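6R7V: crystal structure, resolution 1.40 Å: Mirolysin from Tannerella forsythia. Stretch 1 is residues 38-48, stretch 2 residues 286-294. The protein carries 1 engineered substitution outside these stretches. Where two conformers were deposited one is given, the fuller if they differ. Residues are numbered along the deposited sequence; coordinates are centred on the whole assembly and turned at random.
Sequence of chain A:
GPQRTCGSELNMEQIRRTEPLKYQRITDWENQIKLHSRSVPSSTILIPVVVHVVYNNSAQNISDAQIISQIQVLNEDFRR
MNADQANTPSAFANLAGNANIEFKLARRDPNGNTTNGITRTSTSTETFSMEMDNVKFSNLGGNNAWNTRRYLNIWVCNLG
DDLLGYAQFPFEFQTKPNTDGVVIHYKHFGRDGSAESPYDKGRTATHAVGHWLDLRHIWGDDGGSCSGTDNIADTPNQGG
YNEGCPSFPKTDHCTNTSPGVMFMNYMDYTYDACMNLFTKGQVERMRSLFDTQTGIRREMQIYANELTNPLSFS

Stretch 1, residues 38-48: RSVPSSTILIP
Stretch 2, residues 286-294: MRSLFDTQT

Segments far apart in sequence are often joined by side chains that satisfy the backbone of an irregular partner, and mirolysin from Tannerella forsythia offers a compact example. Residues 38-44 form an irregular loop that enters a strand at Ile-45. Arg-38 and Ser-39 are not extended (phi/psi -98/-39 and -93/37), whereas Val-40 and Pro-41 (-63/132 and -61/147) are, Ser-42 breaks the run at -95/-5, and Ile-45 to Pro-48 hold strand values. The second stretch arrives as the last part of a helix, with Met-286 at -65/-43 and Arg-287 at -70/-26, and passes through a type I turn from Ser-288 to Asp-291, closed by Asp-291 N to Ser-288 O at 3.2 Å. Phe-290 lies at -109/16; Asp-291 then opens to -45/123. The chains come closest in register at Val-40 and Asp-291, whose CA atoms are 3.9 Å apart. Just beyond, Thr-292 N donates to Ser-39 O at 3.0 Å and 160°, a direct backbone link, and Asp-291 CA lies 3.4 Å from the same oxygen, Ser-39 O.

Asp-291, chi1 t, works in both directions. Its OD2 accepts from Ser-39 N at 2.7 Å, while OD1 accepts from its own stretch, from Gln-293 N at 3.0 Å and Thr-294 N at 2.9 Å, so one carboxylate ties the loop to the bend that follows the turn. Ser-39, also t, points toward the other stretch and donates through OG to Thr-292 OG1 at 2.7 Å; Thr-292 is p.

Arg-287 reaches across in an extended start (chi1 m, chi2 t) that bends at chi3 (p). Its NH2 donates to Pro-41 O and to Ser-43 O, each at 2.8 Å, with angles of 158° and 172°. Both carbonyls lie near the guanidinium plane, where the N-H bonds point, and a single nitrogen thus joins the carbonyls of the residues before and after Ser-42. Ile-45 CD1 covers one face of the group, 3.6 Å from Arg-287 NH1.

The apolar part centres on Phe-290 (m, chi2 -92°). Ile-45 (m, t) places CG2 3.6 Å from the centroid of the Phe-290 ring and 6° off its normal, a CH-pi contact squarely over the face. Ile-47 (m, m) brings CD1 to 3.6 Å from Phe-290 CZ, and Pro-41 CG sits 4.1 Å from Phe-290 CB. Val-40 (t) directs CB away, yet its CG1 still lies 3.5 Å from Arg-287 O. The polar links fall on the loop, while Phe-290 packs against both the loop, at Pro-41, and the strand, at Ile-45 and Ile-47.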

ATOM      1  N   ARG A  38     -21.049  -0.193  -7.534  1.00 61.05           N
ATOM      2  CA  ARG A  38     -22.398  -0.234  -6.965  1.00 60.53           C
ATOM      3  C   ARG A  38     -22.578  -1.425  -6.026  1.00 61.81           C
ATOM      4  O   ARG A  38     -23.239  -1.289  -4.993  1.00 63.05           O
ATOM      5  CB  ARG A  38     -23.462  -0.281  -8.058  1.00 62.69           C
ATOM      6  CG  ARG A  38     -24.876  -0.013  -7.537  1.00 76.22           C
ATOM      7  CD  ARG A  38     -25.845  -1.111  -7.927  1.00 90.77           C
ATOM      8  NE  ARG A  38     -25.744  -2.297  -7.071  1.00100.69           N
ATOM      9  CZ  ARG A  38     -26.453  -2.494  -5.962  1.00115.50           C
ATOM     10  NH1 ARG A  38     -26.299  -3.608  -5.258  1.00104.74           N
ATOM     11  NH2 ARG A  38     -27.315  -1.575  -5.542  1.00100.37           N
ATOM     12  N   SER A  39     -22.010  -2.585  -6.391  1.00 53.00           N
ATOM     13  CA  SER A  39     -22.120  -3.820  -5.621  1.00 49.82           C
ATOM     14  C   SER A  39     -20.931  -4.003  -4.638  1.00 46.07           C
ATOM     15  O   SER A  39     -20.498  -5.133  -4.392  1.00 45.76           O
ATOM     16  CB  SER A  39     -22.236  -5.009  -6.570  1.00 52.95           C
ATOM     17  OG  SER A  39     -22.659  -6.163  -5.864  1.00 61.94           O
ATOM     18  N   VAL A  40     -20.457  -2.894  -4.031  1.00 36.46           N
ATOM     19  CA  VAL A  40     -19.363  -2.902  -3.043  1.00 34.33           C
ATOM     20  C   VAL A  40     -19.821  -3.720  -1.805  1.00 34.20           C
ATOM     21  O   VAL A  40     -20.943  -3.526  -1.335  1.00 33.04           O
ATOM     22  CB  VAL A  40     -18.919  -1.463  -2.664  1.00 37.44           C
ATOM     23  CG1 VAL A  40     -17.731  -1.475  -1.701  1.00 37.14           C
ATOM     24  CG2 VAL A  40     -18.571  -0.662  -3.913  1.00 37.12           C
ATOM     25  N   PRO A  41     -18.992  -4.659  -1.300  1.00 29.61           N
ATOM     26  CA  PRO A  41     -19.425  -5.492  -0.172  1.00 27.22           C
ATOM     27  C   PRO A  41     -19.761  -4.722   1.094  1.00 24.45           C
ATOM     28  O   PRO A  41     -19.150  -3.697   1.411  1.00 24.20           O
ATOM     29  CB  PRO A  41     -18.222  -6.411   0.077  1.00 29.59           C
ATOM     30  CG  PRO A  41     -17.454  -6.406  -1.168  1.00 35.05           C
ATOM     31  CD  PRO A  41     -17.635  -5.036  -1.742  1.00 31.21           C
ATOM     32  N   SER A  42     -20.726  -5.242   1.840  1.00 20.41           N
ATOM     33  CA  SER A  42     -21.094  -4.684   3.133  1.00 20.18           C
ATOM     34  C   SER A  42     -20.359  -5.426   4.248  1.00 24.91           C
ATOM     35  O   SER A  42     -20.483  -5.047   5.416  1.00 27.66           O
ATOM     36  CB  SER A  42     -22.604  -4.780   3.344  1.00 25.22           C
ATOM     37  OG  SER A  42     -23.018  -6.134   3.294  1.00 33.92           O
ATOM     38  N   SER A  43     -19.604  -6.492   3.898  1.00 20.20           N
ATOM     39  CA  SER A  43     -18.946  -7.284   4.923  1.00 20.49           C
ATOM     40  C   SER A  43     -17.431  -7.177   4.881  1.00 18.86           C
ATOM     41  O   SER A  43     -16.846  -6.519   4.026  1.00 18.62           O
ATOM     42  CB  SER A  43     -19.359  -8.743   4.839  1.00 26.36           C
ATOM     43  OG  SER A  43     -19.093  -9.247   3.544  1.00 36.64           O
ATOM     44  N   THR A  44     -16.779  -7.822   5.853  1.00 16.15           N
ATOM     45  CA  THR A  44     -15.343  -7.796   5.975  1.00 15.95           C
ATOM     46  C   THR A  44     -14.688  -8.393   4.742  1.00 18.33           C
ATOM     47  O   THR A  44     -15.120  -9.446   4.244  1.00 18.93           O
ATOM     48  CB  THR A  44     -14.885  -8.537   7.234  1.00 20.61           C
ATOM     49  OG1 THR A  44     -15.525  -7.979   8.381  1.00 18.82           O
ATOM     50  CG2 THR A  44     -13.386  -8.415   7.439  1.00 18.82           C
ATOM     51  N   ILE A  45     -13.681  -7.681   4.204  1.00 14.75           N
ATOM     52  CA  ILE A  45     -12.908  -8.124   3.054  1.00 13.62           C
ATOM     53  C   ILE A  45     -11.669  -8.794   3.612  1.00 16.62           C
ATOM     54  O   ILE A  45     -10.993  -8.200   4.454  1.00 16.77           O
ATOM     55  CB  ILE A  45     -12.578  -6.911   2.151  1.00 16.05           C
ATOM     56  CG1 ILE A  45     -13.859  -6.378   1.496  1.00 17.01           C
ATOM     57  CG2 ILE A  45     -11.504  -7.281   1.119  1.00 19.11           C
ATOM     58  CD1 ILE A  45     -13.693  -4.988   0.862  1.00 17.85           C
ATOM     59  N   LEU A  46     -11.400 -10.037   3.192  1.00 16.68           N
ATOM     60  CA  LEU A  46     -10.235 -10.774   3.672  1.00 16.53           C
ATOM     61  C   LEU A  46      -9.211 -10.902   2.549  1.00 18.47           C
ATOM     62  O   LEU A  46      -9.540 -11.345   1.450  1.00 18.34           O
ATOM     63  CB  LEU A  46     -10.681 -12.168   4.166  1.00 17.19           C
ATOM     64  CG  LEU A  46      -9.578 -13.145   4.589  1.00 21.13           C
ATOM     65  CD1 LEU A  46      -8.711 -12.576   5.702  1.00 21.43           C
ATOM     66  CD2 LEU A  46     -10.212 -14.465   5.049  1.00 21.18           C
ATOM     67  N   ILE A  47      -7.965 -10.584   2.872  1.00 16.19           N
ATOM     68  CA  ILE A  47      -6.871 -10.639   1.922  1.00 15.07           C
ATOM     69  C   ILE A  47      -5.869 -11.704   2.329  1.00 15.95           C
ATOM     70  O   ILE A  47      -5.138 -11.480   3.294  1.00 15.28           O
ATOM     71  CB  ILE A  47      -6.142  -9.269   1.857  1.00 17.56           C
ATOM     72  CG1 ILE A  47      -7.083  -8.073   1.595  1.00 20.71           C
ATOM     73  CG2 ILE A  47      -4.971  -9.305   0.830  1.00 17.64           C
ATOM     74  CD1 ILE A  47      -7.719  -8.018   0.361  1.00 24.43           C
ATOM     75  N   PRO A  48      -5.754 -12.827   1.579  1.00 15.04           N
ATOM     76  CA  PRO A  48      -4.662 -13.800   1.828  1.00 14.78           C
ATOM     77  C   PRO A  48      -3.345 -13.197   1.399  1.00 15.90           C
ATOM     78  O   PRO A  48      -3.262 -12.603   0.321  1.00 15.93           O
ATOM     79  CB  PRO A  48      -5.022 -14.987   0.898  1.00 15.47           C
ATOM     80  CG  PRO A  48      -6.483 -14.767   0.505  1.00 17.67           C
ATOM     81  CD  PRO A  48      -6.595 -13.248   0.441  1.00 15.56           C
ATOM     82  N   MET A 286     -10.933   2.112  -1.532  1.00 14.69           N
ATOM     83  CA  MET A 286     -10.267   0.804  -1.400  1.00 13.74           C
ATOM     84  C   MET A 286     -11.273  -0.342  -1.447  1.00 15.80           C
ATOM     85  O   MET A 286     -11.068  -1.329  -2.164  1.00 15.94           O
ATOM     86  CB  MET A 286      -9.479   0.773  -0.075  1.00 15.03           C
ATOM     87  CG  MET A 286      -8.310   1.762  -0.097  1.00 14.72           C
ATOM     88  SD  MET A 286      -7.143   1.465   1.273  1.00 15.51           S
ATOM     89  CE  MET A 286      -8.129   2.122   2.667  1.00 15.54           C
ATOM     90  N   ARG A 287     -12.403  -0.197  -0.748  1.00 14.57           N
ATOM     91  CA  ARG A 287     -13.364  -1.288  -0.718  1.00 14.19           C
ATOM     92  C   ARG A 287     -14.070  -1.508  -2.053  1.00 17.66           C
ATOM     93  O   ARG A 287     -14.513  -2.627  -2.355  1.00 16.40           O
ATOM     94  CB  ARG A 287     -14.424  -1.036   0.348  1.00 15.27           C
ATOM     95  CG  ARG A 287     -13.828  -1.071   1.769  1.00 15.76           C
ATOM     96  CD  ARG A 287     -14.928  -0.822   2.799  1.00 14.36           C
ATOM     97  NE  ARG A 287     -15.995  -1.828   2.753  1.00 15.88           N
ATOM     98  CZ  ARG A 287     -15.904  -3.052   3.266  1.00 15.17           C
ATOM     99  NH1 ARG A 287     -14.800  -3.436   3.916  1.00 15.13           N
ATOM    100  NH2 ARG A 287     -16.918  -3.907   3.145  1.00 16.97           N
ATOM    101  N   SER A 288     -14.150  -0.431  -2.852  1.00 16.34           N
ATOM    102  CA  SER A 288     -14.829  -0.492  -4.152  0.51 16.17           C
ATOM    103  C   SER A 288     -14.180  -1.505  -5.104  1.00 18.96           C
ATOM    104  O   SER A 288     -14.875  -2.035  -5.984  1.00 19.23           O
ATOM    105  CB  SER A 288     -14.880   0.890  -4.801  0.51 19.19           C
ATOM    106  OG  SER A 288     -13.627   1.300  -5.320  0.51 21.38           O
ATOM    107  N   LEU A 289     -12.900  -1.822  -4.904  1.00 17.21           N
ATOM    108  CA  LEU A 289     -12.192  -2.797  -5.763  1.00 17.27           C
ATOM    109  C   LEU A 289     -12.709  -4.203  -5.562  1.00 19.81           C
ATOM    110  O   LEU A 289     -12.404  -5.078  -6.372  1.00 19.62           O
ATOM    111  CB  LEU A 289     -10.690  -2.771  -5.473  1.00 16.62           C
ATOM    112  CG  LEU A 289      -9.980  -1.443  -5.684  1.00 18.83           C
ATOM    113  CD1 LEU A 289      -8.567  -1.526  -5.196  1.00 19.78           C
ATOM    114  CD2 LEU A 289      -9.952  -1.037  -7.156  1.00 21.73           C
ATOM    115  N   PHE A 290     -13.530  -4.421  -4.518  1.00 17.08           N
ATOM    116  CA  PHE A 290     -14.026  -5.758  -4.231  1.00 15.96           C
ATOM    117  C   PHE A 290     -15.514  -5.864  -4.553  1.00 20.32           C
ATOM    118  O   PHE A 290     -16.151  -6.825  -4.140  1.00 22.40           O
ATOM    119  CB  PHE A 290     -13.718  -6.117  -2.784  1.00 16.43           C
ATOM    120  CG  PHE A 290     -12.235  -6.095  -2.523  1.00 15.45           C
ATOM    121  CD1 PHE A 290     -11.468  -7.255  -2.661  1.00 18.26           C
ATOM    122  CD2 PHE A 290     -11.602  -4.925  -2.110  1.00 16.70           C
ATOM    123  CE1 PHE A 290     -10.100  -7.231  -2.408  1.00 17.55           C
ATOM    124  CE2 PHE A 290     -10.230  -4.904  -1.863  1.00 18.82           C
ATOM    125  CZ  PHE A 290      -9.487  -6.050  -2.030  1.00 17.17           C
ATOM    126  N   ASP A 291     -16.058  -4.901  -5.327  1.00 22.48           N
ATOM    127  CA  ASP A 291     -17.441  -4.939  -5.813  1.00 24.67           C
ATOM    128  C   ASP A 291     -17.686  -6.363  -6.331  1.00 29.21           C
ATOM    129  O   ASP A 291     -16.904  -6.835  -7.142  1.00 26.17           O
ATOM    130  CB  ASP A 291     -17.585  -3.883  -6.925  1.00 26.61           C
ATOM    131  CG  ASP A 291     -18.911  -3.843  -7.628  1.00 37.58           C
ATOM    132  OD1 ASP A 291     -19.268  -4.847  -8.278  1.00 38.44           O
ATOM    133  OD2 ASP A 291     -19.567  -2.799  -7.572  1.00 39.24           O
ATOM    134  N   THR A 292     -18.703  -7.068  -5.801  1.00 29.61           N
ATOM    135  CA  THR A 292     -18.915  -8.501  -6.098  1.00 30.52           C
ATOM    136  C   THR A 292     -19.231  -8.823  -7.572  1.00 36.16           C
ATOM    137  O   THR A 292     -19.071  -9.981  -7.978  1.00 36.16           O
ATOM    138  CB  THR A 292     -20.016  -9.091  -5.203  1.00 38.43           C
ATOM    139  OG1 THR A 292     -21.233  -8.421  -5.487  1.00 38.37           O
ATOM    140  CG2 THR A 292     -19.697  -8.992  -3.711  1.00 36.75           C
ATOM    141  N   GLN A 293     -19.634  -7.825  -8.368  1.00 33.24           N
ATOM    142  CA  GLN A 293     -20.013  -8.058  -9.766  1.00 34.87           C
ATOM    143  C   GLN A 293     -18.939  -7.598 -10.751  1.00 39.80           C
ATOM    144  O   GLN A 293     -18.721  -8.275 -11.757  1.00 40.03           O
ATOM    145  CB  GLN A 293     -21.347  -7.356 -10.101  1.00 37.20           C
ATOM    146  CG  GLN A 293     -22.525  -7.680  -9.169  1.00 49.40           C
ATOM    147  CD  GLN A 293     -22.807  -9.152  -8.963  1.00 64.77           C
ATOM    148  OE1 GLN A 293     -23.045  -9.909  -9.907  1.00 61.97           O
ATOM    149  NE2 GLN A 293     -22.809  -9.580  -7.710  1.00 53.53           N
ATOM    150  N   THR A 294     -18.289  -6.449 -10.481  1.00 36.00           N
ATOM    151  CA  THR A 294     -17.323  -5.865 -11.414  1.00 35.60           C
ATOM    152  C   THR A 294     -16.005  -5.400 -10.758  1.00 34.74           C
ATOM    153  O   THR A 294     -15.178  -4.786 -11.442  1.00 34.67           O
ATOM    154  CB  THR A 294     -17.994  -4.682 -12.142  1.00 50.57           C
ATOM    155  OG1 THR A 294     -17.138  -4.220 -13.188  1.00 59.35           O
ATOM    156  CG2 THR A 294     -18.339  -3.529 -11.213  1.00 48.28           C
TER